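Local coordinates for cell division control protein 45 cdc45 putative (Entamoeba histolytica, PDB 6CC2), which probably acts in eukaryotic DNA replication as the Cdc45 component of the CMG replicative helicase, and has been proposed to undergo a regulatory conformational switch, at residues S30-C38 against Y203-Q211; T274-G282 against F331-L339. All coordinates share one frame; numbering follows the deposited sequence.

Overall arrangement
Contact 1 precedes contact 2 along the chain, and the two lie in series, with centres about 24 Å apart and nearest atoms about 9 Å apart, so they do not touch. Contact 1 is buried, its centre about 8 Å from that of the chain; it ties helix 33-48, which follows strand 24-29 of the six-stranded parallel sheet, to helix 199-213. Contact 2 lies about 20 Å from the centre and joins helix 275-281 to the turn that leads from helix 315-331 into strand 338-344. Helix 219-233 borders both, packing on residues of 203-211 and of 331-339. Contact 1 thus links the parallel-sheet part to the helical part, and contact 2 sets a helix on the turn before an edge strand of the small mixed sheet.

Contact 1 (S30-C38 against Y203-Q211); sequences SPTVDAIVC and YAAIGVCDQ
Val-37 is the knob at the apolar centre, set into a hole formed by Tyr-203, Ala-204, Ile-206 and Gly-207 where two nearly antiparallel helices (159°) pack with axes 8.1 Å apart. Both of its methyls press on the Tyr-203 carbonyl, CG1 lying 3.2 Å from Tyr-203 O, while CG2 also comes near Gly-207 N. One turn earlier, Val-33 CG1 crosses obliquely to meet Ile-206 CG2 at 3.6 Å. Gly-207 lets the backbones close in: its CA is 4.1 Å from Asp-34 CA, and Asp-34 OD1 lies directly against it. At the polar edge Asp-210, with CG anti to its own N (chi1 176°), reaches across to the first helical turn. Asp-34 N donates to Asp-210 OD2 at 3.0 Å, arriving above the carboxylate plane, 47° out of it. A water accepts from Val-33 N and donates to Asp-210 OD1 at 2.6 Å. Thr-32, the N-cap residue, accepts from Ala-35 N through OG1, which also bonds to Asp-84, whereas the Asp-34 carboxylate turns to Ser-181, Val-182 and Gly-183. Asp-210 thus pins the start of helix 33-48 directly and through water, consistent with the RecJ-like, DHH-type fold of Cdc45.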
ATOM      1  N   SER A  30      -5.333   8.634   5.125  1.00 18.00           N
ATOM      2  CA  SER A  30      -5.215   7.226   5.508  1.00 20.13           C
ATOM      3  C   SER A  30      -3.862   6.659   5.064  1.00 18.95           C
ATOM      4  O   SER A  30      -3.178   7.243   4.226  1.00 17.19           O
ATOM      5  CB  SER A  30      -6.378   6.461   4.917  1.00 22.45           C
ATOM      6  OG  SER A  30      -6.308   6.444   3.514  1.00 26.87           O
ATOM      7  N   PRO A  31      -3.445   5.515   5.631  1.00 17.67           N
ATOM      8  CA  PRO A  31      -2.033   5.080   5.483  1.00 19.05           C
ATOM      9  C   PRO A  31      -1.735   4.299   4.208  1.00 19.25           C
ATOM     10  O   PRO A  31      -1.433   3.102   4.218  1.00 19.73           O
ATOM     11  CB  PRO A  31      -1.806   4.220   6.728  1.00 23.74           C
ATOM     12  CG  PRO A  31      -3.102   4.200   7.496  1.00 28.47           C
ATOM     13  CD  PRO A  31      -4.177   4.702   6.622  1.00 23.71           C
ATOM     14  N   THR A  32      -1.808   4.982   3.065  1.00 16.84           N
ATOM     15  CA  THR A  32      -1.339   4.414   1.799  1.00 17.42           C
ATOM     16  C   THR A  32      -0.427   5.420   1.118  1.00 16.71           C
ATOM     17  O   THR A  32      -0.548   6.624   1.333  1.00 17.16           O
ATOM     18  CB  THR A  32      -2.512   4.063   0.853  1.00 21.87           C
ATOM     19  OG1 THR A  32      -3.084   5.224   0.300  1.00 21.32           O
ATOM     20  CG2 THR A  32      -3.596   3.241   1.598  1.00 25.22           C
ATOM     21  N   VAL A  33       0.494   4.920   0.302  1.00 17.47           N
ATOM     22  CA  VAL A  33       1.372   5.825  -0.438  1.00 18.15           C
ATOM     23  C   VAL A  33       0.552   6.677  -1.389  1.00 17.60           C
ATOM     24  O   VAL A  33       0.842   7.863  -1.590  1.00 17.01           O
ATOM     25  CB  VAL A  33       2.451   5.021  -1.182  1.00 19.13           C
ATOM     26  CG1 VAL A  33       3.259   5.952  -2.090  1.00 20.11           C
ATOM     27  CG2 VAL A  33       3.367   4.300  -0.189  1.00 17.13           C
ATOM     28  N   ASP A  34      -0.467   6.078  -2.020  1.00 18.05           N
ATOM     29  CA  ASP A  34      -1.376   6.835  -2.899  1.00 18.69           C
ATOM     30  C   ASP A  34      -2.000   8.014  -2.166  1.00 17.64           C
ATOM     31  O   ASP A  34      -2.119   9.117  -2.716  1.00 17.80           O
ATOM     32  CB  ASP A  34      -2.451   5.883  -3.430  1.00 19.64           C
ATOM     33  CG  ASP A  34      -3.210   6.424  -4.630  1.00 21.87           C
ATOM     34  OD1 ASP A  34      -2.729   7.327  -5.363  1.00 19.56           O
ATOM     35  OD2 ASP A  34      -4.317   5.891  -4.863  1.00 21.24           O
ATOM     36  N   ALA A  35      -2.406   7.812  -0.919  1.00 16.57           N
ATOM     37  CA  ALA A  35      -2.967   8.907  -0.142  1.00 16.23           C
ATOM     38  C   ALA A  35      -1.942  10.013   0.086  1.00 16.35           C
ATOM     39  O   ALA A  35      -2.289  11.194   0.000  1.00 18.36           O
ATOM     40  CB  ALA A  35      -3.506   8.396   1.195  1.00 16.92           C
ATOM     41  N   ILE A  36      -0.683   9.658   0.349  1.00 14.81           N
ATOM     42  CA  ILE A  36       0.351  10.686   0.511  1.00 14.42           C
ATOM     43  C   ILE A  36       0.523  11.458  -0.791  1.00 16.65           C
ATOM     44  O   ILE A  36       0.676  12.691  -0.799  1.00 17.63           O
ATOM     45  CB  ILE A  36       1.680  10.082   0.971  1.00 17.76           C
ATOM     46  CG1 ILE A  36       1.504   9.315   2.294  1.00 20.40           C
ATOM     47  CG2 ILE A  36       2.745  11.194   1.170  1.00 17.64           C
ATOM     48  CD1 ILE A  36       2.795   8.740   2.855  1.00 22.27           C
ATOM     49  N   VAL A  37       0.514  10.739  -1.918  1.00 16.37           N
ATOM     50  CA  VAL A  37       0.610  11.396  -3.226  1.00 17.74           C
ATOM     51  C   VAL A  37      -0.512  12.409  -3.397  1.00 16.92           C
ATOM     52  O   VAL A  37      -0.302  13.529  -3.870  1.00 16.77           O
ATOM     53  CB  VAL A  37       0.584  10.344  -4.349  1.00 18.32           C
ATOM     54  CG1 VAL A  37       0.327  10.981  -5.703  1.00 18.04           C
ATOM     55  CG2 VAL A  37       1.887   9.523  -4.339  1.00 20.29           C
ATOM     56  N   CYS A  38      -1.750  12.017  -3.050  1.00 17.70           N
ATOM     57  CA  CYS A  38      -2.876  12.929  -3.184  1.00 18.26           C
ATOM     58  C   CYS A  38      -2.663  14.174  -2.335  1.00 19.22           C
ATOM     59  O   CYS A  38      -2.771  15.305  -2.828  1.00 21.20           O
ATOM     60  CB  CYS A  38      -4.166  12.192  -2.812  1.00 20.50           C
ATOM     61  SG  CYS A  38      -5.675  13.182  -2.942  1.00 20.17           S
ATOM     62  N   TYR A 203       4.726  11.941  -9.017  1.00 17.11           N
ATOM     63  CA  TYR A 203       3.959  11.570  -7.823  1.00 18.66           C
ATOM     64  C   TYR A 203       2.783  10.687  -8.209  1.00 19.34           C
ATOM     65  O   TYR A 203       2.543   9.650  -7.594  1.00 17.76           O
ATOM     66  CB  TYR A 203       3.503  12.842  -7.107  1.00 18.24           C
ATOM     67  CG  TYR A 203       4.658  13.759  -6.716  1.00 19.67           C
ATOM     68  CD1 TYR A 203       5.887  13.255  -6.356  1.00 19.61           C
ATOM     69  CD2 TYR A 203       4.494  15.138  -6.716  1.00 21.50           C
ATOM     70  CE1 TYR A 203       6.946  14.088  -6.013  1.00 21.09           C
ATOM     71  CE2 TYR A 203       5.540  15.991  -6.374  1.00 24.44           C
ATOM     72  CZ  TYR A 203       6.767  15.449  -6.020  1.00 25.00           C
ATOM     73  OH  TYR A 203       7.818  16.252  -5.679  1.00 25.44           O
ATOM     74  N   ALA A 204       2.043  11.072  -9.253  1.00 19.55           N
ATOM     75  CA  ALA A 204       0.907  10.258  -9.662  1.00 19.68           C
ATOM     76  C   ALA A 204       1.349   8.863 -10.082  1.00 19.19           C
ATOM     77  O   ALA A 204       0.633   7.869  -9.834  1.00 19.74           O
ATOM     78  CB  ALA A 204       0.152  10.944 -10.809  1.00 21.71           C
ATOM     79  N   ALA A 205       2.492   8.753 -10.770  1.00 18.03           N
ATOM     80  CA  ALA A 205       3.001   7.433 -11.128  1.00 19.55           C
ATOM     81  C   ALA A 205       3.271   6.589  -9.891  1.00 16.32           C
ATOM     82  O   ALA A 205       2.920   5.398  -9.850  1.00 16.02           O
ATOM     83  CB  ALA A 205       4.281   7.562 -11.970  1.00 17.56           C
ATOM     84  N   ILE A 206       3.858   7.197  -8.845  1.00 15.29           N
ATOM     85  CA  ILE A 206       4.109   6.484  -7.596  1.00 14.97           C
ATOM     86  C   ILE A 206       2.804   6.004  -6.986  1.00 16.26           C
ATOM     87  O   ILE A 206       2.718   4.877  -6.466  1.00 15.82           O
ATOM     88  CB  ILE A 206       4.898   7.378  -6.617  1.00 16.55           C
ATOM     89  CG1 ILE A 206       6.304   7.597  -7.193  1.00 18.73           C
ATOM     90  CG2 ILE A 206       4.931   6.761  -5.207  1.00 18.71           C
ATOM     91  CD1 ILE A 206       7.122   8.606  -6.472  1.00 17.80           C
ATOM     92  N   GLY A 207       1.767   6.851  -7.046  1.00 16.90           N
ATOM     93  CA  GLY A 207       0.471   6.472  -6.486  1.00 17.83           C
ATOM     94  C   GLY A 207      -0.149   5.260  -7.164  1.00 16.80           C
ATOM     95  O   GLY A 207      -0.655   4.363  -6.490  1.00 18.09           O
ATOM     96  N   VAL A 208      -0.122   5.205  -8.498  1.00 16.90           N
ATOM     97  CA  VAL A 208      -0.719   4.070  -9.172  1.00 19.34           C
ATOM     98  C   VAL A 208       0.168   2.834  -9.041  1.00 18.99           C
ATOM     99  O   VAL A 208      -0.332   1.719  -8.971  1.00 17.47           O
ATOM    100  CB  VAL A 208      -1.043   4.388 -10.636  1.00 21.55           C
ATOM    101  CG1 VAL A 208       0.198   4.518 -11.477  1.00 21.10           C
ATOM    102  CG2 VAL A 208      -1.964   3.293 -11.211  1.00 23.81           C
ATOM    103  N   CYS A 209       1.494   3.009  -8.991  1.00 17.09           N
ATOM    104  CA  CYS A 209       2.358   1.887  -8.663  1.00 16.40           C
ATOM    105  C   CYS A 209       2.017   1.323  -7.279  1.00 15.31           C
ATOM    106  O   CYS A 209       2.014   0.100  -7.088  1.00 16.94           O
ATOM    107  CB  CYS A 209       3.826   2.309  -8.694  1.00 16.84           C
ATOM    108  SG  CYS A 209       4.459   2.586 -10.347  1.00 19.43           S
ATOM    109  N   ASP A 210       1.741   2.203  -6.308  1.00 15.38           N
ATOM    110  CA  ASP A 210       1.315   1.745  -4.975  1.00 15.21           C
ATOM    111  C   ASP A 210       0.056   0.889  -5.075  1.00 14.08           C
ATOM    112  O   ASP A 210      -0.044  -0.177  -4.449  1.00 15.39           O
ATOM    113  CB  ASP A 210       1.083   2.947  -4.059  1.00 20.52           C
ATOM    114  CG  ASP A 210       0.553   2.538  -2.690  1.00 24.79           C
ATOM    115  OD1 ASP A 210       1.169   1.651  -2.053  1.00 22.35           O
ATOM    116  OD2 ASP A 210      -0.484   3.115  -2.240  1.00 22.27           O
ATOM    117  N   GLN A 211      -0.938   1.344  -5.848  1.00 14.51           N
ATOM    118  CA  GLN A 211      -2.145   0.525  -6.019  1.00 17.02           C
ATOM    119  C   GLN A 211      -1.815  -0.860  -6.563  1.00 14.90           C
ATOM    120  O   GLN A 211      -2.390  -1.867  -6.125  1.00 16.23           O
ATOM    121  CB  GLN A 211      -3.121   1.201  -6.970  1.00 17.99           C
ATOM    122  CG  GLN A 211      -3.869   2.378  -6.397  1.00 20.11           C
ATOM    123  CD  GLN A 211      -4.946   2.814  -7.366  1.00 18.94           C
ATOM    124  OE1 GLN A 211      -4.669   3.097  -8.530  1.00 18.13           O
ATOM    125  NE2 GLN A 211      -6.191   2.826  -6.893  1.00 19.07           N
TER
HETATM  126  O   HOH W   1       0.649   1.860   0.486  1.00 22.37           O

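Contact 2 (T274-G282 against F331-L339)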
ATOM      1  N   THR A 274      10.448 -11.597  -4.853  1.00 18.43           N
ATOM      2  CA  THR A 274       9.309 -11.112  -5.632  1.00 21.45           C
ATOM      3  C   THR A 274       8.197 -12.161  -5.514  1.00 21.01           C
ATOM      4  O   THR A 274       8.287 -13.256  -6.063  1.00 20.06           O
ATOM      5  CB  THR A 274       9.708 -10.858  -7.077  1.00 23.82           C
ATOM      6  OG1 THR A 274      10.768  -9.868  -7.105  1.00 20.33           O
ATOM      7  CG2 THR A 274       8.525 -10.345  -7.878  1.00 25.98           C
ATOM      8  N   ARG A 275       7.140 -11.809  -4.772  1.00 20.03           N
ATOM      9  CA  ARG A 275       6.255 -12.812  -4.225  1.00 18.28           C
ATOM     10  C   ARG A 275       5.517 -13.601  -5.292  1.00 18.16           C
ATOM     11  O   ARG A 275       5.379 -14.823  -5.170  1.00 19.61           O
ATOM     12  CB  ARG A 275       5.268 -12.154  -3.253  1.00 18.92           C
ATOM     13  CG  ARG A 275       5.999 -11.497  -2.117  1.00 21.78           C
ATOM     14  CD  ARG A 275       5.085 -10.825  -1.110  1.00 23.03           C
ATOM     15  NE  ARG A 275       5.888 -10.057  -0.168  1.00 22.53           N
ATOM     16  CZ  ARG A 275       5.391  -9.303   0.810  1.00 25.58           C
ATOM     17  NH1 ARG A 275       4.073  -9.214   0.984  1.00 24.22           N
ATOM     18  NH2 ARG A 275       6.214  -8.626   1.600  1.00 25.46           N
ATOM     19  N   GLU A 276       4.972 -12.920  -6.295  1.00 21.14           N
ATOM     20  CA  GLU A 276       4.184 -13.647  -7.291  1.00 23.15           C
ATOM     21  C   GLU A 276       5.073 -14.563  -8.115  1.00 23.30           C
ATOM     22  O   GLU A 276       4.673 -15.670  -8.470  1.00 25.97           O
ATOM     23  CB  GLU A 276       3.446 -12.670  -8.216  1.00 32.64           C
ATOM     24  CG  GLU A 276       2.688 -13.388  -9.348  1.00 54.32           C
ATOM     25  CD  GLU A 276       1.835 -12.453 -10.194  1.00 74.38           C
ATOM     26  OE1 GLU A 276       1.212 -11.527  -9.629  1.00 81.04           O
ATOM     27  OE2 GLU A 276       1.791 -12.646 -11.427  1.00 79.95           O
ATOM     28  N   ILE A 277       6.302 -14.120  -8.386  1.00 22.26           N
ATOM     29  CA  ILE A 277       7.216 -14.926  -9.202  1.00 21.06           C
ATOM     30  C   ILE A 277       7.739 -16.100  -8.405  1.00 22.33           C
ATOM     31  O   ILE A 277       7.740 -17.241  -8.873  1.00 23.01           O
ATOM     32  CB  ILE A 277       8.362 -14.024  -9.716  1.00 24.90           C
ATOM     33  CG1 ILE A 277       7.795 -12.787 -10.390  1.00 27.67           C
ATOM     34  CG2 ILE A 277       9.266 -14.781 -10.646  1.00 30.36           C
ATOM     35  CD1 ILE A 277       6.792 -13.051 -11.489  1.00 36.06           C
ATOM     36  N   ALA A 278       8.166 -15.848  -7.161  1.00 23.73           N
ATOM     37  CA  ALA A 278       8.634 -16.950  -6.313  1.00 23.72           C
ATOM     38  C   ALA A 278       7.559 -18.009  -6.123  1.00 22.71           C
ATOM     39  O   ALA A 278       7.842 -19.218  -6.145  1.00 22.22           O
ATOM     40  CB  ALA A 278       9.089 -16.396  -4.967  1.00 23.21           C
ATOM     41  N   SER A 279       6.305 -17.584  -5.957  1.00 22.74           N
ATOM     42  CA  SER A 279       5.221 -18.537  -5.789  1.00 22.16           C
ATOM     43  C   SER A 279       5.052 -19.409  -7.031  1.00 26.73           C
ATOM     44  O   SER A 279       4.833 -20.606  -6.925  1.00 31.53           O
ATOM     45  CB  SER A 279       3.915 -17.802  -5.482  1.00 28.39           C
ATOM     46  OG  SER A 279       4.008 -17.117  -4.243  1.00 37.42           O
ATOM     47  N   LYS A 280       5.134 -18.805  -8.211  1.00 28.16           N
ATOM     48  CA  LYS A 280       4.930 -19.537  -9.449  1.00 27.53           C
ATOM     49  C   LYS A 280       6.120 -20.411  -9.802  1.00 28.15           C
ATOM     50  O   LYS A 280       5.943 -21.440 -10.448  1.00 31.56           O
ATOM     51  CB  LYS A 280       4.630 -18.559 -10.581  1.00 30.74           C
ATOM     52  CG  LYS A 280       3.251 -17.939 -10.458  1.00 34.40           C
ATOM     53  CD  LYS A 280       2.975 -16.902 -11.536  1.00 38.15           C
ATOM     54  CE  LYS A 280       1.521 -16.436 -11.464  1.00 50.18           C
ATOM     55  NZ  LYS A 280       1.196 -15.437 -12.512  1.00 61.90           N
ATOM     56  N   LEU A 281       7.326 -20.018  -9.400  1.00 27.01           N
ATOM     57  CA  LEU A 281       8.496 -20.858  -9.611  1.00 30.67           C
ATOM     58  C   LEU A 281       8.628 -21.958  -8.573  1.00 31.44           C
ATOM     59  O   LEU A 281       9.466 -22.847  -8.746  1.00 34.50           O
ATOM     60  CB  LEU A 281       9.763 -20.010  -9.611  1.00 28.05           C
ATOM     61  CG  LEU A 281       9.928 -19.003 -10.741  1.00 30.11           C
ATOM     62  CD1 LEU A 281      11.135 -18.123 -10.488  1.00 29.14           C
ATOM     63  CD2 LEU A 281      10.052 -19.716 -12.076  1.00 34.15           C
ATOM     64  N   GLY A 282       7.838 -21.920  -7.503  1.00 27.34           N
ATOM     65  CA  GLY A 282       7.895 -22.971  -6.505  1.00 29.33           C
ATOM     66  C   GLY A 282       9.165 -22.994  -5.677  1.00 32.10           C
ATOM     67  O   GLY A 282       9.524 -24.039  -5.138  1.00 35.88           O
ATOM     68  N   PHE A 331       6.350 -20.061 -19.769  1.00 40.23           N
ATOM     69  CA  PHE A 331       6.172 -21.423 -19.274  1.00 42.16           C
ATOM     70  C   PHE A 331       5.395 -21.435 -17.962  1.00 40.30           C
ATOM     71  O   PHE A 331       4.475 -22.244 -17.790  1.00 43.98           O
ATOM     72  CB  PHE A 331       7.542 -22.084 -19.103  1.00 42.91           C
ATOM     73  CG  PHE A 331       7.481 -23.554 -18.802  1.00 45.85           C
ATOM     74  CD1 PHE A 331       7.270 -24.001 -17.507  1.00 44.98           C
ATOM     75  CD2 PHE A 331       7.654 -24.488 -19.810  1.00 49.17           C
ATOM     76  CE1 PHE A 331       7.211 -25.350 -17.228  1.00 41.96           C
ATOM     77  CE2 PHE A 331       7.600 -25.845 -19.533  1.00 43.94           C
ATOM     78  CZ  PHE A 331       7.385 -26.271 -18.230  1.00 39.32           C
ATOM     79  N   TYR A 332       5.741 -20.541 -17.033  1.00 34.78           N
ATOM     80  CA  TYR A 332       5.111 -20.465 -15.729  1.00 31.09           C
ATOM     81  C   TYR A 332       4.031 -19.401 -15.650  1.00 31.46           C
ATOM     82  O   TYR A 332       3.526 -19.118 -14.549  1.00 36.90           O
ATOM     83  CB  TYR A 332       6.169 -20.189 -14.648  1.00 31.08           C
ATOM     84  CG  TYR A 332       7.198 -21.290 -14.490  1.00 33.73           C
ATOM     85  CD1 TYR A 332       6.907 -22.440 -13.771  1.00 38.84           C
ATOM     86  CD2 TYR A 332       8.467 -21.164 -15.042  1.00 39.59           C
ATOM     87  CE1 TYR A 332       7.846 -23.452 -13.627  1.00 46.16           C
ATOM     88  CE2 TYR A 332       9.414 -22.162 -14.897  1.00 44.09           C
ATOM     89  CZ  TYR A 332       9.097 -23.305 -14.188  1.00 48.19           C
ATOM     90  OH  TYR A 332      10.035 -24.299 -14.041  1.00 48.02           O
ATOM     91  N   HIS A 333       3.714 -18.746 -16.762  1.00 31.82           N
ATOM     92  CA  HIS A 333       2.610 -17.782 -16.839  1.00 37.41           C
ATOM     93  C   HIS A 333       2.742 -16.645 -15.823  1.00 37.53           C
ATOM     94  O   HIS A 333       1.867 -16.403 -14.988  1.00 34.45           O
ATOM     95  CB  HIS A 333       1.272 -18.511 -16.684  1.00 46.39           C
ATOM     96  CG  HIS A 333       1.067 -19.605 -17.688  1.00 57.19           C
ATOM     97  ND1 HIS A 333       1.213 -20.939 -17.376  1.00 59.41           N
ATOM     98  CD2 HIS A 333       0.752 -19.557 -19.004  1.00 59.85           C
ATOM     99  CE1 HIS A 333       0.984 -21.667 -18.454  1.00 61.11           C
ATOM    100  NE2 HIS A 333       0.703 -20.853 -19.456  1.00 62.04           N
ATOM    101  N   PHE A 334       3.851 -15.921 -15.922  1.00 32.83           N
ATOM    102  CA  PHE A 334       3.964 -14.614 -15.283  1.00 28.26           C
ATOM    103  C   PHE A 334       4.424 -13.583 -16.311  1.00 26.68           C
ATOM    104  O   PHE A 334       5.354 -12.806 -16.090  1.00 29.77           O
ATOM    105  CB  PHE A 334       4.864 -14.625 -14.034  1.00 29.98           C
ATOM    106  CG  PHE A 334       6.228 -15.269 -14.217  1.00 29.00           C
ATOM    107  CD1 PHE A 334       7.286 -14.551 -14.731  1.00 32.33           C
ATOM    108  CD2 PHE A 334       6.457 -16.573 -13.796  1.00 27.62           C
ATOM    109  CE1 PHE A 334       8.535 -15.118 -14.866  1.00 29.50           C
ATOM    110  CE2 PHE A 334       7.696 -17.153 -13.920  1.00 30.55           C
ATOM    111  CZ  PHE A 334       8.752 -16.427 -14.459  1.00 27.24           C
ATOM    112  N   GLU A 335       3.700 -13.524 -17.435  1.00 26.26           N
ATOM    113  CA  GLU A 335       4.029 -12.566 -18.487  1.00 27.22           C
ATOM    114  C   GLU A 335       3.843 -11.130 -18.038  1.00 29.56           C
ATOM    115  O   GLU A 335       4.471 -10.228 -18.607  1.00 31.76           O
ATOM    116  CB  GLU A 335       3.157 -12.827 -19.719  1.00 32.34           C
ATOM    117  CG  GLU A 335       3.335 -14.208 -20.354  1.00 43.06           C
ATOM    118  CD  GLU A 335       2.480 -15.286 -19.690  1.00 60.01           C
ATOM    119  OE1 GLU A 335       1.898 -15.033 -18.611  1.00 63.10           O
ATOM    120  OE2 GLU A 335       2.391 -16.396 -20.258  1.00 68.85           O
ATOM    121  N   ASN A 336       2.967 -10.891 -17.051  1.00 26.33           N
ATOM    122  CA  ASN A 336       2.798  -9.554 -16.476  1.00 26.10           C
ATOM    123  C   ASN A 336       4.011  -9.110 -15.669  1.00 24.00           C
ATOM    124  O   ASN A 336       3.993  -8.020 -15.084  1.00 25.90           O
ATOM    125  CB  ASN A 336       1.565  -9.484 -15.582  1.00 33.29           C
ATOM    126  CG  ASN A 336       0.286  -9.331 -16.364  1.00 38.28           C
ATOM    127  OD1 ASN A 336       0.299  -8.925 -17.520  1.00 42.79           O
ATOM    128  ND2 ASN A 336      -0.830  -9.665 -15.732  1.00 37.97           N
ATOM    129  N   LEU A 337       5.057  -9.929 -15.591  1.00 24.22           N
ATOM    130  CA  LEU A 337       6.293  -9.441 -14.997  1.00 23.29           C
ATOM    131  C   LEU A 337       6.879  -8.300 -15.821  1.00 22.11           C
ATOM    132  O   LEU A 337       7.585  -7.440 -15.285  1.00 23.63           O
ATOM    133  CB  LEU A 337       7.294 -10.574 -14.879  1.00 25.29           C
ATOM    134  CG  LEU A 337       8.638 -10.221 -14.248  1.00 25.90           C
ATOM    135  CD1 LEU A 337       8.471  -9.721 -12.835  1.00 25.76           C
ATOM    136  CD2 LEU A 337       9.527 -11.434 -14.299  1.00 27.57           C
ATOM    137  N   PHE A 338       6.607  -8.274 -17.123  1.00 22.63           N
ATOM    138  CA  PHE A 338       7.153  -7.239 -17.996  1.00 22.87           C
ATOM    139  C   PHE A 338       6.081  -6.171 -18.167  1.00 22.85           C
ATOM    140  O   PHE A 338       5.057  -6.400 -18.826  1.00 24.48           O
ATOM    141  CB  PHE A 338       7.596  -7.835 -19.326  1.00 24.74           C
ATOM    142  CG  PHE A 338       8.708  -8.823 -19.173  1.00 26.86           C
ATOM    143  CD1 PHE A 338      10.016  -8.393 -19.036  1.00 30.07           C
ATOM    144  CD2 PHE A 338       8.441 -10.186 -19.120  1.00 31.44           C
ATOM    145  CE1 PHE A 338      11.049  -9.304 -18.883  1.00 33.43           C
ATOM    146  CE2 PHE A 338       9.466 -11.093 -18.964  1.00 35.13           C
ATOM    147  CZ  PHE A 338      10.773 -10.646 -18.844  1.00 34.55           C
ATOM    148  N   LEU A 339       6.309  -5.025 -17.550  1.00 21.29           N
ATOM    149  CA  LEU A 339       5.407  -3.885 -17.609  1.00 20.57           C
ATOM    150  C   LEU A 339       6.250  -2.627 -17.743  1.00 20.14           C
ATOM    151  O   LEU A 339       7.393  -2.591 -17.278  1.00 21.87           O
ATOM    152  CB  LEU A 339       4.546  -3.770 -16.343  1.00 23.31           C
ATOM    153  CG  LEU A 339       3.617  -4.943 -16.034  1.00 25.65           C
ATOM    154  CD1 LEU A 339       3.017  -4.727 -14.636  1.00 24.07           C
ATOM    155  CD2 LEU A 339       2.527  -5.063 -17.051  1.00 28.01           C
TER
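The rings of Phe-334 and Tyr-332 pack against Ile-277, Lys-280 and Leu-281 of helix 275-281, which meet them from different directions. Ile-277 crosses Phe-334 at about a right angle: its CG2 stands over the centre of the ring face, 4.2 Å from the centroid, and its CD1 comes to 3.6 Å from Phe-334 CB. The phenylalanine takes the less common first torsion, CG between N and the carbonyl carbon (chi1 50°), which, with chi2 near 84°, brings that face to the isoleucine. Lys-280 CD approaches the same ring at its edge. Leu-281 CD2 serves both aromatics, making a CH-pi contact over the Tyr-332 face, offset toward the rim and 3.9 Å from the centroid, and touching Phe-334 CE2. The other face of the tyrosine is covered by Phe-331 CD1. Extended beyond CG, the Lys-280 chain carries its ammonium past the rings to His-333 O, to which NZ donates at 2.7 Å in the carbonyl plane. A salt bridge of 3.1 Å from Lys-280 NZ to Glu-276 OE2, one turn back, also holds the ammonium. Further along, Leu-337 CD1 packs on the end of Ile-277. Met-325 of helix 315-331 also packs on Phe-334 and Leu-337, while Leu-337 touches Cys-257 of strand 251-257; the turn is thus shared by helix 275-281, helix 315-331 and strand 251-257.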